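Local atomic coordinates of nucleoside-diphosphate-sugar epimerase (Pseudomonas aeruginosa, PDB entry 2X4G), a protein that probably acts on a nucleotide-sugar substrate with the help of a bound nicotinamide cofactor, as a member of the NAD-dependent epimerase/dehydratase family. Residues L185-T199 and T326-F340. Residues are numbered along the deposited sequence; the frame is centred on the assembly and turned at random.
Sequences LGELDIGPTTGRVIT and TLLRAIDWFRDNGYF
W333 lies flat against the backbone of L188, with CA of L188 3.8 Å from the centroid of the six-membered ring of W333, over the face. W333 CG stands anti to the backbone N (chi1 -165°), which carries the indole off helix 323-336 onto the loop 186-192. From CB outward, that side chain first meets CB of E187; the amide N of L188 sits over the ring face, nearest W333 CD2, NE1 faces the L188 methyl CD2, and CZ3 of W333 reaches the carbonyl O of D189 at 3.4 Å. The next residue, F334, packs between the loop and the start of helix 196-202. T199 CG2 sits over one face of the F334 ring, 3.9 Å from the centroid, while D189 O lies in plane at the edge and P192 CB approaches F334 CE1 at 3.6 Å. I198 reaches the same helix with both branches, CG2 touching F334 CD2 and CD1 resting 3.7 Å from CB of A330. The carboxylate of D189 holds the loop in shape: T193 OG1 donates to D189 OD1 (2.7 Å) and G195 N to D189 OD2. A water accepts from both E187 N and R329 NH1, and the same NH1 forms a salt bridge with D218. Chiefly aromatic and aliphatic contact thus joins helix 323-336 to the loop after strand 176-185 and to the start of helix 196-202, polar groups serving to shape the loop.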
loop_
_atom_site.group_PDB
_atom_site.type_symbol
_atom_site.label_atom_id
_atom_site.label_comp_id
_atom_site.label_asym_id
_atom_site.label_seq_id
_atom_site.Cartn_x
_atom_site.Cartn_y
_atom_site.Cartn_z
ATOM N N LEU A 185 -9.610 23.695 4.589
ATOM C CA LEU A 185 -9.011 23.645 5.931
ATOM C C LEU A 185 -9.811 24.546 6.864
ATOM O O LEU A 185 -10.191 25.657 6.460
ATOM C CB LEU A 185 -7.551 24.120 5.894
ATOM C CG LEU A 185 -6.503 23.170 5.311
ATOM C CD1 LEU A 185 -5.196 23.909 5.202
ATOM C CD2 LEU A 185 -6.334 21.922 6.171
ATOM N N GLY A 186 -10.065 24.079 8.090
ATOM C CA GLY A 186 -10.800 24.888 9.053
ATOM C C GLY A 186 -11.261 24.141 10.270
ATOM O O GLY A 186 -10.786 23.070 10.562
ATOM N N GLU A 187 -12.199 24.720 10.997
ATOM C CA GLU A 187 -12.752 24.039 12.176
ATOM C C GLU A 187 -13.876 23.050 11.809
ATOM O O GLU A 187 -14.436 23.082 10.711
ATOM C CB GLU A 187 -13.234 25.046 13.207
ATOM C CG GLU A 187 -14.286 26.008 12.710
ATOM C CD GLU A 187 -14.738 26.999 13.773
ATOM O OE1 GLU A 187 -14.195 26.975 14.901
ATOM O OE2 GLU A 187 -15.624 27.834 13.472
ATOM N N LEU A 188 -14.188 22.176 12.746
ATOM C CA LEU A 188 -15.197 21.137 12.568
ATOM C C LEU A 188 -14.748 19.999 11.650
ATOM O O LEU A 188 -15.556 19.458 10.948
ATOM C CB LEU A 188 -16.537 21.736 12.085
ATOM C CG LEU A 188 -17.015 23.015 12.804
ATOM C CD1 LEU A 188 -18.360 23.480 12.299
ATOM C CD2 LEU A 188 -17.035 22.852 14.317
ATOM N N ASP A 189 -13.475 19.609 11.676
ATOM C CA ASP A 189 -12.948 18.595 10.735
ATOM C C ASP A 189 -12.782 17.290 11.498
ATOM O O ASP A 189 -11.740 17.041 12.084
ATOM C CB ASP A 189 -11.605 19.074 10.154
ATOM C CG ASP A 189 -11.065 18.168 9.054
ATOM O OD1 ASP A 189 -11.830 17.345 8.520
ATOM O OD2 ASP A 189 -9.864 18.291 8.703
ATOM N N ILE A 190 -13.806 16.448 11.515
ATOM C CA ILE A 190 -13.847 15.406 12.534
ATOM C C ILE A 190 -12.783 14.338 12.402
ATOM O O ILE A 190 -12.106 14.019 13.378
ATOM C CB ILE A 190 -15.164 14.693 12.622
ATOM C CG1 ILE A 190 -16.284 15.665 12.868
ATOM C CG2 ILE A 190 -15.160 13.731 13.828
ATOM C CD1 ILE A 190 -17.309 15.042 13.821
ATOM N N GLY A 191 -12.631 13.752 11.235
ATOM C CA GLY A 191 -11.645 12.664 11.106
ATOM C C GLY A 191 -10.372 12.809 11.958
ATOM O O GLY A 191 -10.152 12.028 12.887
ATOM N N PRO A 192 -9.525 13.808 11.657
ATOM C CA PRO A 192 -9.729 14.799 10.632
ATOM C C PRO A 192 -9.541 14.184 9.270
ATOM O O PRO A 192 -9.244 13.012 9.159
ATOM C CB PRO A 192 -8.633 15.830 10.910
ATOM C CG PRO A 192 -7.662 15.174 11.794
ATOM C CD PRO A 192 -8.131 13.807 12.115
ATOM N N THR A 193 -9.748 14.980 8.245
ATOM C CA THR A 193 -9.608 14.542 6.883
ATOM C C THR A 193 -8.468 15.394 6.355
ATOM O O THR A 193 -7.297 15.126 6.656
ATOM C CB THR A 193 -10.945 14.739 6.119
ATOM O OG1 THR A 193 -11.362 16.107 6.206
ATOM C CG2 THR A 193 -12.042 13.894 6.734
ATOM N N THR A 194 -8.817 16.459 5.635
ATOM C CA THR A 194 -7.835 17.369 5.040
ATOM C C THR A 194 -6.890 17.937 6.094
ATOM O O THR A 194 -5.699 18.064 5.853
ATOM C CB THR A 194 -8.532 18.514 4.353
ATOM O OG1 THR A 194 -9.483 19.067 5.264
ATOM C CG2 THR A 194 -9.249 18.028 3.107
ATOM N N GLY A 195 -7.415 18.231 7.277
ATOM C CA GLY A 195 -6.592 18.734 8.363
ATOM C C GLY A 195 -5.690 17.736 9.075
ATOM O O GLY A 195 -5.204 18.041 10.173
ATOM N N ARG A 196 -5.445 16.555 8.491
ATOM C CA ARG A 196 -4.433 15.646 9.060
ATOM C C ARG A 196 -3.028 16.252 8.934
ATOM O O ARG A 196 -2.131 15.864 9.675
ATOM C CB ARG A 196 -4.488 14.219 8.457
ATOM C CG ARG A 196 -5.258 13.207 9.363
ATOM C CD ARG A 196 -5.431 11.752 8.794
ATOM N NE ARG A 196 -6.584 11.626 7.886
ATOM C CZ ARG A 196 -6.931 10.521 7.208
ATOM N NH1 ARG A 196 -6.223 9.400 7.317
ATOM N NH2 ARG A 196 -8.001 10.537 6.403
ATOM N N VAL A 197 -2.851 17.208 8.007
ATOM C CA VAL A 197 -1.580 17.918 7.875
ATOM C C VAL A 197 -1.272 18.602 9.175
ATOM O O VAL A 197 -0.150 18.557 9.654
ATOM C CB VAL A 197 -1.571 19.069 6.841
ATOM C CG1 VAL A 197 -0.135 19.313 6.380
ATOM C CG2 VAL A 197 -2.431 18.774 5.667
ATOM N N ILE A 198 -2.296 19.251 9.725
ATOM C CA ILE A 198 -2.145 20.062 10.914
ATOM C C ILE A 198 -1.843 19.179 12.086
ATOM O O ILE A 198 -0.926 19.449 12.829
ATOM C CB ILE A 198 -3.396 20.909 11.188
ATOM C CG1 ILE A 198 -3.486 22.049 10.170
ATOM C CG2 ILE A 198 -3.359 21.441 12.592
ATOM C CD1 ILE A 198 -4.875 22.593 9.998
ATOM N N THR A 199 -2.591 18.096 12.236
ATOM C CA THR A 199 -2.356 17.198 13.367
ATOM C C THR A 199 -1.076 16.365 13.201
ATOM O O THR A 199 -0.383 16.117 14.183
ATOM C CB THR A 199 -3.575 16.312 13.680
ATOM O OG1 THR A 199 -3.835 15.417 12.595
ATOM C CG2 THR A 199 -4.803 17.182 13.927
ATOM N N THR A 326 -7.269 31.059 9.435
ATOM C CA THR A 326 -7.845 29.757 9.112
ATOM C C THR A 326 -7.062 28.670 9.802
ATOM O O THR A 326 -7.632 27.853 10.509
ATOM C CB THR A 326 -7.788 29.487 7.629
ATOM O OG1 THR A 326 -8.580 30.458 6.957
ATOM C CG2 THR A 326 -8.284 28.116 7.321
ATOM N N LEU A 327 -5.751 28.676 9.609
ATOM C CA LEU A 327 -4.906 27.706 10.272
ATOM C C LEU A 327 -5.007 27.771 11.786
ATOM O O LEU A 327 -4.885 26.742 12.417
ATOM C CB LEU A 327 -3.434 27.855 9.883
ATOM C CG LEU A 327 -3.093 27.807 8.406
ATOM C CD1 LEU A 327 -1.595 27.971 8.264
ATOM C CD2 LEU A 327 -3.613 26.524 7.793
ATOM N N LEU A 328 -5.195 28.952 12.379
ATOM C CA LEU A 328 -5.376 29.041 13.844
ATOM C C LEU A 328 -6.722 28.498 14.322
ATOM O O LEU A 328 -6.820 27.973 15.431
ATOM C CB LEU A 328 -5.183 30.466 14.359
ATOM C CG LEU A 328 -3.724 30.786 14.715
ATOM C CD1 LEU A 328 -3.491 32.276 14.883
ATOM C CD2 LEU A 328 -3.319 30.034 15.967
ATOM N N ARG A 329 -7.755 28.608 13.503
ATOM C CA ARG A 329 -9.090 28.259 13.945
ATOM C C ARG A 329 -9.195 26.746 13.926
ATOM O O ARG A 329 -9.792 26.137 14.814
ATOM C CB ARG A 329 -10.116 28.885 13.020
ATOM C CG ARG A 329 -11.461 29.163 13.643
ATOM C CD ARG A 329 -12.457 29.619 12.594
ATOM N NE ARG A 329 -11.978 30.841 11.944
ATOM C CZ ARG A 329 -11.842 31.029 10.626
ATOM N NH1 ARG A 329 -12.180 30.101 9.728
ATOM N NH2 ARG A 329 -11.372 32.191 10.202
ATOM N N ALA A 330 -8.589 26.150 12.904
ATOM C CA ALA A 330 -8.434 24.717 12.815
ATOM C C ALA A 330 -7.618 24.222 13.994
ATOM O O ALA A 330 -8.042 23.333 14.736
ATOM C CB ALA A 330 -7.761 24.337 11.504
ATOM N N ILE A 331 -6.443 24.807 14.175
ATOM C CA ILE A 331 -5.595 24.437 15.289
ATOM C C ILE A 331 -6.366 24.435 16.596
ATOM O O ILE A 331 -6.270 23.490 17.334
ATOM C CB ILE A 331 -4.351 25.338 15.401
ATOM C CG1 ILE A 331 -3.335 24.936 14.330
ATOM C CG2 ILE A 331 -3.697 25.194 16.781
ATOM C CD1 ILE A 331 -2.176 25.898 14.198
ATOM N N ASP A 332 -7.144 25.466 16.869
ATOM C CA ASP A 332 -7.882 25.546 18.132
ATOM C C ASP A 332 -8.977 24.488 18.272
ATOM O O ASP A 332 -9.163 23.901 19.350
ATOM C CB ASP A 332 -8.508 26.934 18.301
ATOM C CG ASP A 332 -7.478 27.999 18.621
ATOM O OD1 ASP A 332 -6.354 27.655 19.067
ATOM O OD2 ASP A 332 -7.794 29.189 18.419
ATOM N N TRP A 333 -9.709 24.258 17.189
ATOM C CA TRP A 333 -10.704 23.218 17.181
ATOM C C TRP A 333 -10.048 21.870 17.518
ATOM O O TRP A 333 -10.536 21.130 18.380
ATOM C CB TRP A 333 -11.447 23.177 15.842
ATOM C CG TRP A 333 -12.666 22.377 15.955
ATOM C CD1 TRP A 333 -13.888 22.787 16.406
ATOM C CD2 TRP A 333 -12.795 21.001 15.656
ATOM N NE1 TRP A 333 -14.790 21.739 16.389
ATOM C CE2 TRP A 333 -14.139 20.627 15.936
ATOM C CE3 TRP A 333 -11.914 20.035 15.178
ATOM C CZ2 TRP A 333 -14.610 19.323 15.756
ATOM C CZ3 TRP A 333 -12.389 18.724 15.004
ATOM C CH2 TRP A 333 -13.723 18.388 15.295
ATOM N N PHE A 334 -8.929 21.557 16.867
ATOM C CA PHE A 334 -8.276 20.275 17.104
ATOM C C PHE A 334 -7.839 20.136 18.549
ATOM O O PHE A 334 -7.956 19.069 19.134
ATOM C CB PHE A 334 -7.071 20.081 16.177
ATOM C CG PHE A 334 -7.441 19.819 14.747
ATOM C CD1 PHE A 334 -8.489 18.956 14.422
ATOM C CD2 PHE A 334 -6.745 20.413 13.731
ATOM C CE1 PHE A 334 -8.832 18.711 13.125
ATOM C CE2 PHE A 334 -7.091 20.165 12.411
ATOM C CZ PHE A 334 -8.141 19.310 12.110
ATOM N N ARG A 335 -7.346 21.229 19.116
ATOM C CA ARG A 335 -6.859 21.234 20.469
ATOM C C ARG A 335 -7.992 21.044 21.489
ATOM O O ARG A 335 -7.859 20.233 22.397
ATOM C CB ARG A 335 -6.092 22.532 20.738
ATOM C CG ARG A 335 -5.192 22.455 21.971
ATOM C CD ARG A 335 -4.404 23.742 22.182
ATOM N NE ARG A 335 -3.143 23.772 21.426
ATOM C CZ ARG A 335 -2.769 24.740 20.582
ATOM N NH1 ARG A 335 -3.549 25.800 20.352
ATOM N NH2 ARG A 335 -1.595 24.652 19.967
ATOM N N ASP A 336 -9.104 21.763 21.345
ATOM C CA ASP A 336 -10.209 21.648 22.310
ATOM C C ASP A 336 -10.784 20.238 22.349
ATOM O O ASP A 336 -11.310 19.791 23.380
ATOM C CB ASP A 336 -11.335 22.630 21.988
ATOM C CG ASP A 336 -10.878 24.070 22.065
ATOM O OD1 ASP A 336 -11.315 24.897 21.221
ATOM O OD2 ASP A 336 -10.043 24.373 22.958
ATOM N N ASN A 337 -10.690 19.548 21.214
ATOM C CA ASN A 337 -11.192 18.194 21.103
ATOM C C ASN A 337 -10.104 17.142 21.240
ATOM O O ASN A 337 -10.352 15.972 21.042
ATOM C CB ASN A 337 -11.981 18.057 19.813
ATOM C CG ASN A 337 -13.164 19.015 19.768
ATOM O OD1 ASN A 337 -13.160 20.000 19.037
ATOM N ND2 ASN A 337 -14.167 18.745 20.587
ATOM N N GLY A 338 -8.910 17.550 21.631
ATOM C CA GLY A 338 -7.893 16.604 22.030
ATOM C C GLY A 338 -7.288 15.787 20.909
ATOM O O GLY A 338 -6.924 14.633 21.136
ATOM N N TYR A 339 -7.170 16.368 19.713
ATOM C CA TYR A 339 -6.455 15.718 18.605
ATOM C C TYR A 339 -4.943 15.882 18.744
ATOM O O TYR A 339 -4.200 15.178 18.080
ATOM C CB TYR A 339 -6.886 16.262 17.236
ATOM C CG TYR A 339 -8.265 15.853 16.785
ATOM C CD1 TYR A 339 -9.405 16.416 17.350
ATOM C CD2 TYR A 339 -8.437 14.913 15.797
ATOM C CE1 TYR A 339 -10.678 16.041 16.945
ATOM C CE2 TYR A 339 -9.709 14.532 15.375
ATOM C CZ TYR A 339 -10.821 15.097 15.947
ATOM O OH TYR A 339 -12.072 14.710 15.524
ATOM N N PHE A 340 -4.480 16.813 19.574
ATOM C CA PHE A 340 -3.034 16.934 19.848
ATOM C C PHE A 340 -2.677 16.254 21.139
ATOM O O PHE A 340 -3.274 16.533 22.183
ATOM C CB PHE A 340 -2.567 18.389 19.972
ATOM C CG PHE A 340 -2.783 19.194 18.737
ATOM C CD1 PHE A 340 -2.230 18.801 17.545
ATOM C CD2 PHE A 340 -3.540 20.344 18.771
ATOM C CE1 PHE A 340 -2.442 19.537 16.419
ATOM C CE2 PHE A 340 -3.763 21.064 17.643
ATOM C CZ PHE A 340 -3.218 20.665 16.471
HETATM O O HOH W 1 -13.415 27.210 9.438
#